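Local coordinates for zinc-finger (Saccharomonospora viridis, PDB 3RMQ), which is of unknown function but binds a zinc ion through one histidine and three cysteines, in line with its zinc-finger family, at residues A[4-9]-A[18-23]; A[10-15]-A[46-51]; A[14-19]-A[56-61]; A[62-67]-A[79-84]. The protein carries 1 engineered substitution. One frame throughout, in Å; residues are numbered along the deposited sequence.

How the contacts relate
From the N terminus, strand 7-12 turns back into strand 15-20, and contact 1 zips up the open end of this hairpin. Contact 2 starts at the hairpin turn and closes a loop of 30 residues on the segment 46-51; its segments alternate with those of contact 1, so the two cross. Contact 3 leaves from the same turn and strand 15-20 and spans 36 residues to the start of helix 60-69, where His-17 and Cys-59 share the zinc ion. Contact 4 follows in series, closing 11 residues between helices 60-69 and 74-81. Its Cys-62 binds the same zinc, so the metal links the hairpin to the helical part of the chain.

Contact 1. Residues A[4-9]-A[18-23]; sequences MQRYLW and VYDTAR
Arg-6 CG lies anti to the backbone N and CD then bends (chi2 67°), while Asp-20 CG is also anti to its own N (chi1 -171°), and the two side chains meet as a salt bridge. The guanidinium grips the carboxylate side-on, with Arg-6 NE 2.7 Å from Asp-20 OD1 and Arg-6 NH2 2.9 Å from Asp-20 OD2, both oxygens being met on their syn sides. The two planes are 41° apart, and OD1 lies almost exactly in the guanidinium plane. Ala-22 N reaches OD1 from the opposite face of the carboxylate, on its anti side, closing an Asx turn at 3.0 Å from OD1. Tyr-7 OH sits over the centre of the guanidinium, and Arg-6 CG over the tyrosine ring toward its rim. Beyond the strands, Thr-21 N bonds Arg-6 O (2.8 Å), and Thr-21 OG1 stands 2.7 Å from Gln-5 O, with Arg-6 O a second possible acceptor. Leu-8 and Tyr-19 form the antiparallel hydrogen-bonded pair, Tyr-19 N to Leu-8 O and Leu-8 N to Tyr-19 O; their side chains run alongside each other on one face of the sheet. On the other face, Val-18 CG2 is placed over the six-membered ring of Trp-9, a CH-pi contact 3.4 Å from the centroid. This is a two-stranded beta hairpin, strand 7-12 against strand 15-20. The face bearing Tyr-7, Trp-9 and Val-18 packs on helix 60-69, through Leu-66, Ala-69, Thr-63 and the zinc ligand Cys-62, while Val-18 also bonds Leu-35 through the backbone.

Contact 2. Residues A[10-15]-A[46-51]; sequences QQADGK and RGDLTA
Asp-48 OD1 is gripped by Gln-11 NE2 at 3.0 Å and by a water, 2.8 Å from OD1, that also accepts from Gly-14 N. The amide N-H approaches nearly head-on to the C-O bond of OD1, which lies in the amide plane of Gln-11; amide and carboxylate planes stand 85° apart. Gln-11 CG is anti to its backbone N (chi1 -178°) and the chain stays extended beyond it. The second carboxylate oxygen, Asp-48 OD2, takes Gln-43 N and a water at 2.6 Å, and this water accepts in turn from Asp-13 N and from Arg-46 NH1. Arg-46 and Asp-13 lie side by side, but Asp-13 OD1 is 3.6 Å from Arg-46 NH1 and well out of the guanidinium plane, a long salt bridge of charges alone. At the other end, Gln-10 NE2 spends its two hydrogens on Asp-48 O (2.9 Å) and Gln-11 O (2.8 Å), both near the amide plane. This ties the carboxamide across the contact and fixes its rotation. Asp-48 O has a second donor in Trp-54 NE1. The type I' turn from Ala-12 to Lys-15, the tip of the hairpin of strands 7-12 and 15-20, is thus tied to a type I turn of the loop between strand 39-40 and helix 60-69, with Phe-32 of strand 32-33 and Val-40 of strand 39-40 packed against Ala-12.

Contact 3. Residues A[14-19]-A[56-61]; sequences GKRHVY and DGECPV. With ZN (zinc ion), chain B.
The zinc site joins the two segments: His-17 on strand 15-20 offers ND1, 2.1 Å from the zinc ion, and Cys-59, just ahead of helix 60-69, offers SG at 2.3 Å from the zinc. Cys-59 SG is anti to the backbone N (chi1 173°), and the sulfur also caps a backbone N in the first turn of the helix, with Cys-59 as N-cap. Cys-59 CB comes within 3.5 Å of His-17 ND1, oblique to the ring, while Lys-15 CB lies over a ring face. Two backbone bonds join strand 15-20 to the loop that leads into helix 60-69: Arg-16 N to Gly-57 O, and Cys-59 N to Arg-16 O at 2.9 Å. The second is nearly straight at the hydrogen (173°), though its donor stands above the carbonyl plane of Arg-16. Arg-16 and Glu-58 run side by side, and Glu-58 OE2 sits over the centre of the guanidinium, 3.7 Å from Arg-16 NE. Because OE2 lies over the face and not in the plane, no N-H points at it and the long salt bridge is one of charges only; the planes are 81° apart. The guanidinium points its N-H groups to Trp-54 O and to a water that bonds Asp-56 O. At the other end, Asp-56 CB touches Gly-14 O (3.4 Å), and a water links Gly-14 N to Asp-56 OD2. Cys-36 and Cys-62 complete the four ligands, giving a zinc site of three cysteines and one histidine in which the CxxC pair, Cys-59 and Cys-62, lies at the start of a helix.

Contact 4. Residues A[62-67]-A[79-84]; sequences CTIALA and DLAHRF. With ZN (zinc ion), chain B.
Leu-80 points from the second segment at helix 60-69, and its CD2 meets three residues there: Ala-67 CB at 3.6 Å from Leu-80 CD2, Ile-64 CD1 and Thr-63 CG2 each at 3.9 Å. Leu-80 CG stands anti to the backbone N (chi1 -179°), beside the carbonyl carbon, and from there CD2 reaches Ala-67. One residue on, Ala-81 CB touches Ile-64 CD1 at 3.6 Å, and Ile-64 CD1 thus fits between Leu-80 and Ala-81. This is the hydrophobic packing of two consecutive helices, 60-69 and 74-81, with no hydrogen bond between the segments; Ile-77 from the same second helix extends it against Ile-64 and Ala-67. A type I turn from Ala-81 to Phe-84 follows, with Phe-84 N 3.1 Å from Ala-81 O. Within it, Arg-83 lays its guanidinium over Leu-80 CD1. Phe-84 then brings its ring obliquely to Thr-63: CZ is 3.6 Å from Thr-63 OG1, a hydroxyl already hydrogen-bonded to Cys-59 O, and CE2 lies against the methyl CG2. Pro-60 packs on the same ring, and Cys-62, next to Thr-63, binds the zinc ion through SG at 2.3 Å.

Contact 1. Residues A[4-9]-A[18-23]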
# COMPACT_ATOMS: atom_id res chain seq x y z
N MSE A 4 7.21 -3.03 -19.43
CA MSE A 4 6.18 -2.71 -18.38
C MSE A 4 6.82 -2.61 -16.99
O MSE A 4 7.77 -3.36 -16.66
CB MSE A 4 5.09 -3.78 -18.38
CG MSE A 4 3.94 -3.47 -17.46
SE MSE A 4 2.50 -4.81 -17.53
CE MSE A 4 1.07 -3.76 -16.73
N GLN A 5 6.35 -1.68 -16.16
CA GLN A 5 6.99 -1.53 -14.85
C GLN A 5 6.55 -2.67 -13.97
O GLN A 5 5.44 -3.17 -14.12
CB GLN A 5 6.61 -0.18 -14.21
CG GLN A 5 7.15 1.01 -15.06
CD GLN A 5 6.91 2.36 -14.40
OE1 GLN A 5 6.32 2.43 -13.33
NE2 GLN A 5 7.33 3.44 -15.08
N ARG A 6 7.38 -3.04 -12.99
CA ARG A 6 7.07 -4.19 -12.14
C ARG A 6 5.89 -3.87 -11.23
O ARG A 6 5.07 -4.75 -10.94
CB ARG A 6 8.26 -4.56 -11.28
CG ARG A 6 7.97 -5.69 -10.25
CD ARG A 6 7.69 -7.05 -10.96
NE ARG A 6 7.37 -8.05 -9.95
CZ ARG A 6 8.27 -8.66 -9.17
NH1 ARG A 6 9.59 -8.43 -9.31
NH2 ARG A 6 7.84 -9.53 -8.26
N TYR A 7 5.83 -2.62 -10.74
CA TYR A 7 4.76 -2.25 -9.80
C TYR A 7 4.02 -1.03 -10.31
O TYR A 7 4.64 -0.05 -10.73
CB TYR A 7 5.34 -1.88 -8.44
CG TYR A 7 6.09 -3.02 -7.79
CD1 TYR A 7 5.41 -4.11 -7.27
CD2 TYR A 7 7.49 -3.04 -7.79
CE1 TYR A 7 6.09 -5.17 -6.69
CE2 TYR A 7 8.18 -4.10 -7.22
CZ TYR A 7 7.47 -5.16 -6.69
OH TYR A 7 8.11 -6.24 -6.12
N LEU A 8 2.70 -1.04 -10.18
CA LEU A 8 1.89 0.12 -10.61
C LEU A 8 0.84 0.40 -9.54
O LEU A 8 0.52 -0.49 -8.73
CB LEU A 8 1.18 -0.16 -11.94
CG LEU A 8 2.09 -0.24 -13.20
CD1 LEU A 8 1.28 -0.65 -14.36
CD2 LEU A 8 2.78 1.16 -13.47
N TRP A 9 0.28 1.60 -9.58
CA TRP A 9 -0.76 2.00 -8.65
C TRP A 9 -2.13 1.69 -9.23
O TRP A 9 -2.32 1.76 -10.46
CB TRP A 9 -0.64 3.53 -8.34
CG TRP A 9 0.62 3.85 -7.61
CD1 TRP A 9 1.88 4.07 -8.15
CD2 TRP A 9 0.78 3.95 -6.17
NE1 TRP A 9 2.79 4.30 -7.11
CE2 TRP A 9 2.13 4.26 -5.91
CE3 TRP A 9 -0.12 3.81 -5.09
CZ2 TRP A 9 2.64 4.42 -4.59
CZ3 TRP A 9 0.39 4.00 -3.75
CH2 TRP A 9 1.75 4.29 -3.53
N VAL A 18 -1.00 -0.63 -4.52
CA VAL A 18 0.07 -0.93 -5.47
C VAL A 18 -0.14 -2.37 -5.81
O VAL A 18 -0.52 -3.18 -4.91
CB VAL A 18 1.48 -0.73 -4.87
CG1 VAL A 18 2.56 -1.21 -5.84
CG2 VAL A 18 1.70 0.75 -4.55
N TYR A 19 0.06 -2.73 -7.07
CA TYR A 19 0.02 -4.16 -7.40
C TYR A 19 1.27 -4.59 -8.19
O TYR A 19 1.95 -3.76 -8.83
CB TYR A 19 -1.29 -4.53 -8.14
CG TYR A 19 -1.40 -4.00 -9.53
CD1 TYR A 19 -1.76 -2.67 -9.77
CD2 TYR A 19 -1.14 -4.82 -10.62
CE1 TYR A 19 -1.83 -2.17 -11.06
CE2 TYR A 19 -1.21 -4.33 -11.92
CZ TYR A 19 -1.56 -3.00 -12.13
OH TYR A 19 -1.64 -2.52 -13.42
N ASP A 20 1.54 -5.89 -8.13
CA ASP A 20 2.67 -6.52 -8.85
C ASP A 20 2.14 -6.88 -10.26
O ASP A 20 1.24 -7.74 -10.41
CB ASP A 20 3.06 -7.77 -8.08
CG ASP A 20 4.34 -8.41 -8.60
OD1 ASP A 20 4.67 -8.19 -9.79
OD2 ASP A 20 5.02 -9.13 -7.81
N THR A 21 2.68 -6.23 -11.29
CA THR A 21 2.14 -6.39 -12.64
C THR A 21 2.59 -7.74 -13.21
O THR A 21 2.17 -8.09 -14.31
CB THR A 21 2.65 -5.30 -13.60
OG1 THR A 21 4.06 -5.49 -13.80
CG2 THR A 21 2.40 -3.87 -13.00
N ALA A 22 3.48 -8.45 -12.49
CA ALA A 22 3.84 -9.84 -12.92
C ALA A 22 2.81 -10.82 -12.39
O ALA A 22 2.86 -12.00 -12.76
CB ALA A 22 5.20 -10.24 -12.39
N ARG A 23 1.91 -10.36 -11.52
CA ARG A 23 0.92 -11.24 -10.90
C ARG A 23 -0.52 -10.92 -11.31
O ARG A 23 -1.35 -11.81 -11.41
CB ARG A 23 0.99 -11.18 -9.37
CG ARG A 23 2.28 -11.69 -8.74
CD ARG A 23 2.29 -11.26 -7.25
NE ARG A 23 3.40 -11.75 -6.44
CZ ARG A 23 3.59 -13.03 -6.11
NH1 ARG A 23 2.78 -13.96 -6.59
NH2 ARG A 23 4.61 -13.37 -5.32

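Contact 2. Residues A[10-15]-A[46-51]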
# COMPACT_ATOMS: atom_id res chain seq x y z
N GLN A 10 -3.10 1.39 -8.35
CA GLN A 10 -4.49 1.25 -8.76
C GLN A 10 -5.42 1.56 -7.59
O GLN A 10 -5.26 0.97 -6.51
CB GLN A 10 -4.75 -0.19 -9.27
CG GLN A 10 -6.24 -0.51 -9.55
CD GLN A 10 -6.82 0.38 -10.64
OE1 GLN A 10 -6.24 0.45 -11.73
NE2 GLN A 10 -7.93 1.08 -10.35
N GLN A 11 -6.35 2.48 -7.80
CA GLN A 11 -7.31 2.83 -6.72
C GLN A 11 -8.36 1.73 -6.64
O GLN A 11 -8.88 1.25 -7.68
CB GLN A 11 -8.01 4.15 -7.02
CG GLN A 11 -8.98 4.56 -5.86
CD GLN A 11 -9.53 5.93 -6.07
OE1 GLN A 11 -8.86 6.93 -5.79
NE2 GLN A 11 -10.75 6.01 -6.62
N ALA A 12 -8.67 1.30 -5.41
CA ALA A 12 -9.74 0.32 -5.22
C ALA A 12 -10.07 0.23 -3.75
O ALA A 12 -9.20 0.35 -2.89
CB ALA A 12 -9.29 -1.08 -5.74
N ASP A 13 -11.36 0.08 -3.48
CA ASP A 13 -11.83 -0.09 -2.11
C ASP A 13 -11.35 1.01 -1.20
O ASP A 13 -10.98 0.76 -0.04
CB ASP A 13 -11.40 -1.43 -1.54
CG ASP A 13 -12.28 -1.83 -0.35
OD1 ASP A 13 -13.41 -1.30 -0.22
OD2 ASP A 13 -11.84 -2.67 0.47
N GLY A 14 -11.38 2.24 -1.70
CA GLY A 14 -11.12 3.39 -0.88
C GLY A 14 -9.66 3.80 -0.67
O GLY A 14 -9.43 4.74 0.07
N LYS A 15 -8.70 3.11 -1.28
CA LYS A 15 -7.32 3.59 -1.19
C LYS A 15 -6.62 3.43 -2.51
O LYS A 15 -7.06 2.65 -3.36
CB LYS A 15 -6.51 2.76 -0.17
CG LYS A 15 -7.18 2.56 1.23
CD LYS A 15 -6.29 1.62 2.07
CE LYS A 15 -6.95 1.16 3.38
NZ LYS A 15 -7.59 -0.19 3.21
N ARG A 46 -16.78 4.26 -7.91
CA ARG A 46 -15.84 4.85 -6.94
C ARG A 46 -14.74 5.66 -7.63
O ARG A 46 -13.75 6.13 -6.99
CB ARG A 46 -15.17 3.71 -6.17
CG ARG A 46 -16.20 3.02 -5.23
CD ARG A 46 -15.67 1.74 -4.62
NE ARG A 46 -16.50 1.25 -3.51
CZ ARG A 46 -16.28 0.09 -2.88
NH1 ARG A 46 -15.26 -0.67 -3.25
NH2 ARG A 46 -17.07 -0.31 -1.88
N GLY A 47 -14.89 5.82 -8.93
CA GLY A 47 -13.89 6.55 -9.74
C GLY A 47 -12.62 5.74 -10.00
O GLY A 47 -11.60 6.28 -10.51
N ASP A 48 -12.66 4.43 -9.73
CA ASP A 48 -11.43 3.63 -9.77
C ASP A 48 -10.89 3.41 -11.19
O ASP A 48 -9.69 3.10 -11.34
CB ASP A 48 -11.59 2.25 -9.14
CG ASP A 48 -12.07 2.29 -7.69
OD1 ASP A 48 -11.86 3.30 -6.99
OD2 ASP A 48 -12.64 1.24 -7.26
N LEU A 49 -11.72 3.54 -12.22
CA LEU A 49 -11.20 3.25 -13.59
C LEU A 49 -10.87 4.53 -14.39
O LEU A 49 -10.62 4.46 -15.59
CB LEU A 49 -12.17 2.37 -14.39
CG LEU A 49 -12.31 0.89 -13.93
CD1 LEU A 49 -10.99 0.18 -13.78
CD2 LEU A 49 -13.05 0.77 -12.67
N THR A 50 -10.83 5.68 -13.73
CA THR A 50 -10.31 6.89 -14.39
C THR A 50 -9.25 7.47 -13.49
O THR A 50 -9.57 8.04 -12.47
CB THR A 50 -11.44 7.91 -14.58
OG1 THR A 50 -12.44 7.31 -15.40
CG2 THR A 50 -10.92 9.20 -15.24
N ALA A 51 -7.96 7.34 -13.87
CA ALA A 51 -6.91 7.68 -12.91
C ALA A 51 -6.92 9.19 -12.62
O ALA A 51 -6.47 9.61 -11.54
CB ALA A 51 -5.55 7.24 -13.43
O HOH W 1 -13.31 -0.44 -5.42
O HOH W 2 -12.11 3.44 -4.24

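Contact 3. Residues A[14-19]-A[56-61]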
# COMPACT_ATOMS: atom_id res chain seq x y z
N GLY A 14 -11.38 2.24 -1.70
CA GLY A 14 -11.12 3.39 -0.88
C GLY A 14 -9.66 3.80 -0.67
O GLY A 14 -9.43 4.74 0.07
N LYS A 15 -8.70 3.11 -1.28
CA LYS A 15 -7.32 3.59 -1.19
C LYS A 15 -6.62 3.43 -2.51
O LYS A 15 -7.06 2.65 -3.36
CB LYS A 15 -6.51 2.76 -0.17
CG LYS A 15 -7.18 2.56 1.23
CD LYS A 15 -6.29 1.62 2.07
CE LYS A 15 -6.95 1.16 3.38
NZ LYS A 15 -7.59 -0.19 3.21
N ARG A 16 -5.49 4.10 -2.67
CA ARG A 16 -4.70 3.88 -3.86
C ARG A 16 -3.66 2.79 -3.53
O ARG A 16 -2.74 3.05 -2.75
CB ARG A 16 -4.01 5.19 -4.31
CG ARG A 16 -3.63 5.08 -5.78
CD ARG A 16 -2.82 6.26 -6.29
NE ARG A 16 -3.62 7.48 -6.29
CZ ARG A 16 -3.22 8.67 -6.78
NH1 ARG A 16 -1.99 8.80 -7.29
NH2 ARG A 16 -4.06 9.72 -6.75
N HIS A 17 -3.87 1.57 -4.04
CA HIS A 17 -3.00 0.44 -3.69
C HIS A 17 -1.93 0.30 -4.74
O HIS A 17 -1.98 1.01 -5.76
CB HIS A 17 -3.81 -0.87 -3.61
CG HIS A 17 -4.80 -0.91 -2.49
ND1 HIS A 17 -4.45 -1.22 -1.18
CD2 HIS A 17 -6.13 -0.67 -2.48
CE1 HIS A 17 -5.55 -1.21 -0.43
NE2 HIS A 17 -6.58 -0.86 -1.20
N VAL A 18 -1.00 -0.63 -4.52
CA VAL A 18 0.07 -0.93 -5.47
C VAL A 18 -0.14 -2.37 -5.81
O VAL A 18 -0.52 -3.18 -4.91
CB VAL A 18 1.48 -0.73 -4.87
CG1 VAL A 18 2.56 -1.21 -5.84
CG2 VAL A 18 1.70 0.75 -4.55
N TYR A 19 0.06 -2.73 -7.07
CA TYR A 19 0.02 -4.16 -7.40
C TYR A 19 1.27 -4.59 -8.19
O TYR A 19 1.95 -3.76 -8.83
CB TYR A 19 -1.29 -4.53 -8.14
CG TYR A 19 -1.40 -4.00 -9.53
CD1 TYR A 19 -1.76 -2.67 -9.77
CD2 TYR A 19 -1.14 -4.82 -10.62
CE1 TYR A 19 -1.83 -2.17 -11.06
CE2 TYR A 19 -1.21 -4.33 -11.92
CZ TYR A 19 -1.56 -3.00 -12.13
OH TYR A 19 -1.64 -2.52 -13.42
N ASP A 56 -8.83 9.03 -3.67
CA ASP A 56 -8.61 8.32 -2.41
C ASP A 56 -7.17 8.47 -1.96
O ASP A 56 -6.26 8.58 -2.78
CB ASP A 56 -8.89 6.84 -2.58
CG ASP A 56 -10.42 6.55 -2.71
OD1 ASP A 56 -11.20 7.25 -2.03
OD2 ASP A 56 -10.79 5.63 -3.46
N GLY A 57 -6.94 8.39 -0.66
CA GLY A 57 -5.59 8.49 -0.15
C GLY A 57 -4.77 7.25 -0.51
O GLY A 57 -5.34 6.17 -0.71
N GLU A 58 -3.45 7.39 -0.61
CA GLU A 58 -2.62 6.20 -0.83
C GLU A 58 -2.73 5.19 0.33
O GLU A 58 -2.85 5.55 1.49
CB GLU A 58 -1.15 6.59 -1.01
CG GLU A 58 -0.88 7.21 -2.34
CD GLU A 58 -1.28 8.68 -2.45
OE1 GLU A 58 -1.19 9.39 -1.42
OE2 GLU A 58 -1.71 9.10 -3.56
N CYS A 59 -2.67 3.91 -0.00
CA CYS A 59 -2.64 2.82 0.98
C CYS A 59 -1.29 2.89 1.70
O CYS A 59 -0.24 2.77 1.07
CB CYS A 59 -2.78 1.45 0.27
SG CYS A 59 -2.54 0.05 1.45
N PRO A 60 -1.28 3.16 3.02
CA PRO A 60 0.03 3.28 3.69
C PRO A 60 0.84 2.00 3.59
O PRO A 60 2.07 2.03 3.45
CB PRO A 60 -0.34 3.54 5.16
CG PRO A 60 -1.70 4.21 5.07
CD PRO A 60 -2.40 3.47 3.93
N VAL A 61 0.17 0.84 3.67
CA VAL A 61 0.91 -0.42 3.68
C VAL A 61 1.57 -0.69 2.32
O VAL A 61 2.76 -1.03 2.23
CB VAL A 61 -0.03 -1.58 4.06
CG1 VAL A 61 0.69 -2.89 3.96
CG2 VAL A 61 -0.55 -1.33 5.52
ZN ZN B . -2.70 -1.65 -0.16
O HOH W 2 -12.11 3.44 -4.24
O HOH W 3 -9.01 7.91 1.22
O HOH W 4 -6.31 7.49 -5.28

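Contact 4. Residues A[62-67]-A[79-84]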
# COMPACT_ATOMS: atom_id res chain seq x y z
N CYS A 62 0.79 -0.54 1.26
CA CYS A 62 1.33 -0.69 -0.09
C CYS A 62 2.49 0.28 -0.36
O CYS A 62 3.46 -0.08 -1.04
CB CYS A 62 0.23 -0.43 -1.15
SG CYS A 62 -0.84 -1.81 -1.45
N THR A 63 2.38 1.52 0.11
CA THR A 63 3.41 2.54 -0.17
C THR A 63 4.75 2.12 0.46
O THR A 63 5.79 2.18 -0.17
CB THR A 63 3.00 3.95 0.39
OG1 THR A 63 1.75 4.38 -0.21
CG2 THR A 63 4.11 5.03 0.08
N ILE A 64 4.70 1.68 1.73
CA ILE A 64 5.89 1.24 2.45
C ILE A 64 6.39 -0.09 1.84
O ILE A 64 7.59 -0.27 1.66
CB ILE A 64 5.60 1.03 3.96
CG1 ILE A 64 5.24 2.36 4.64
CG2 ILE A 64 6.77 0.32 4.68
CD1 ILE A 64 6.14 3.46 4.31
N ALA A 65 5.47 -1.02 1.54
CA ALA A 65 5.87 -2.30 0.90
C ALA A 65 6.62 -2.05 -0.42
O ALA A 65 7.63 -2.69 -0.70
CB ALA A 65 4.69 -3.18 0.68
N LEU A 66 6.12 -1.11 -1.23
CA LEU A 66 6.77 -0.74 -2.49
C LEU A 66 8.18 -0.16 -2.25
O LEU A 66 9.18 -0.60 -2.88
CB LEU A 66 5.91 0.29 -3.24
CG LEU A 66 6.48 0.77 -4.58
CD1 LEU A 66 6.83 -0.42 -5.52
CD2 LEU A 66 5.50 1.74 -5.29
N ALA A 67 8.31 0.81 -1.33
CA ALA A 67 9.65 1.32 -1.01
C ALA A 67 10.60 0.18 -0.62
O ALA A 67 11.74 0.12 -1.03
CB ALA A 67 9.59 2.34 0.13
N ASP A 79 11.06 7.77 7.07
CA ASP A 79 10.66 9.15 6.70
C ASP A 79 9.37 9.18 5.90
O ASP A 79 8.52 10.02 6.10
CB ASP A 79 11.75 9.82 5.88
CG ASP A 79 12.93 10.22 6.72
OD1 ASP A 79 12.79 10.23 7.97
OD2 ASP A 79 14.00 10.51 6.12
N LEU A 80 9.25 8.23 4.98
CA LEU A 80 8.08 8.08 4.13
C LEU A 80 6.81 7.79 4.97
O LEU A 80 5.75 8.38 4.78
CB LEU A 80 8.36 6.89 3.19
CG LEU A 80 7.34 6.49 2.16
CD1 LEU A 80 7.07 7.70 1.25
CD2 LEU A 80 7.84 5.27 1.34
N ALA A 81 6.95 6.86 5.91
CA ALA A 81 5.79 6.33 6.66
C ALA A 81 5.21 7.42 7.53
O ALA A 81 4.03 7.41 7.88
CB ALA A 81 6.22 5.16 7.51
N HIS A 82 6.05 8.39 7.88
CA HIS A 82 5.66 9.38 8.83
C HIS A 82 4.50 10.20 8.31
O HIS A 82 3.79 10.79 9.10
CB HIS A 82 6.84 10.24 9.27
CG HIS A 82 7.62 9.64 10.40
ND1 HIS A 82 8.00 8.31 10.42
CD2 HIS A 82 8.06 10.17 11.56
CE1 HIS A 82 8.65 8.06 11.54
NE2 HIS A 82 8.70 9.17 12.25
N ARG A 83 4.25 10.20 7.01
CA ARG A 83 3.14 11.03 6.53
C ARG A 83 1.76 10.36 6.48
O ARG A 83 0.79 10.99 6.03
CB ARG A 83 3.49 11.61 5.18
CG ARG A 83 3.31 10.66 4.06
CD ARG A 83 4.26 11.04 2.95
NE ARG A 83 3.86 10.40 1.71
CZ ARG A 83 4.54 10.49 0.58
NH1 ARG A 83 4.09 9.87 -0.50
NH2 ARG A 83 5.66 11.21 0.54
N PHE A 84 1.64 9.11 6.93
CA PHE A 84 0.33 8.45 6.99
C PHE A 84 -0.19 8.33 8.43
O PHE A 84 0.59 8.42 9.38
CB PHE A 84 0.44 7.04 6.39
CG PHE A 84 0.85 7.04 4.96
CD1 PHE A 84 -0.03 7.49 4.00
CD2 PHE A 84 2.09 6.57 4.56
CE1 PHE A 84 0.33 7.50 2.66
CE2 PHE A 84 2.47 6.58 3.25
CZ PHE A 84 1.58 7.04 2.28
ZN ZN B . -2.70 -1.65 -0.16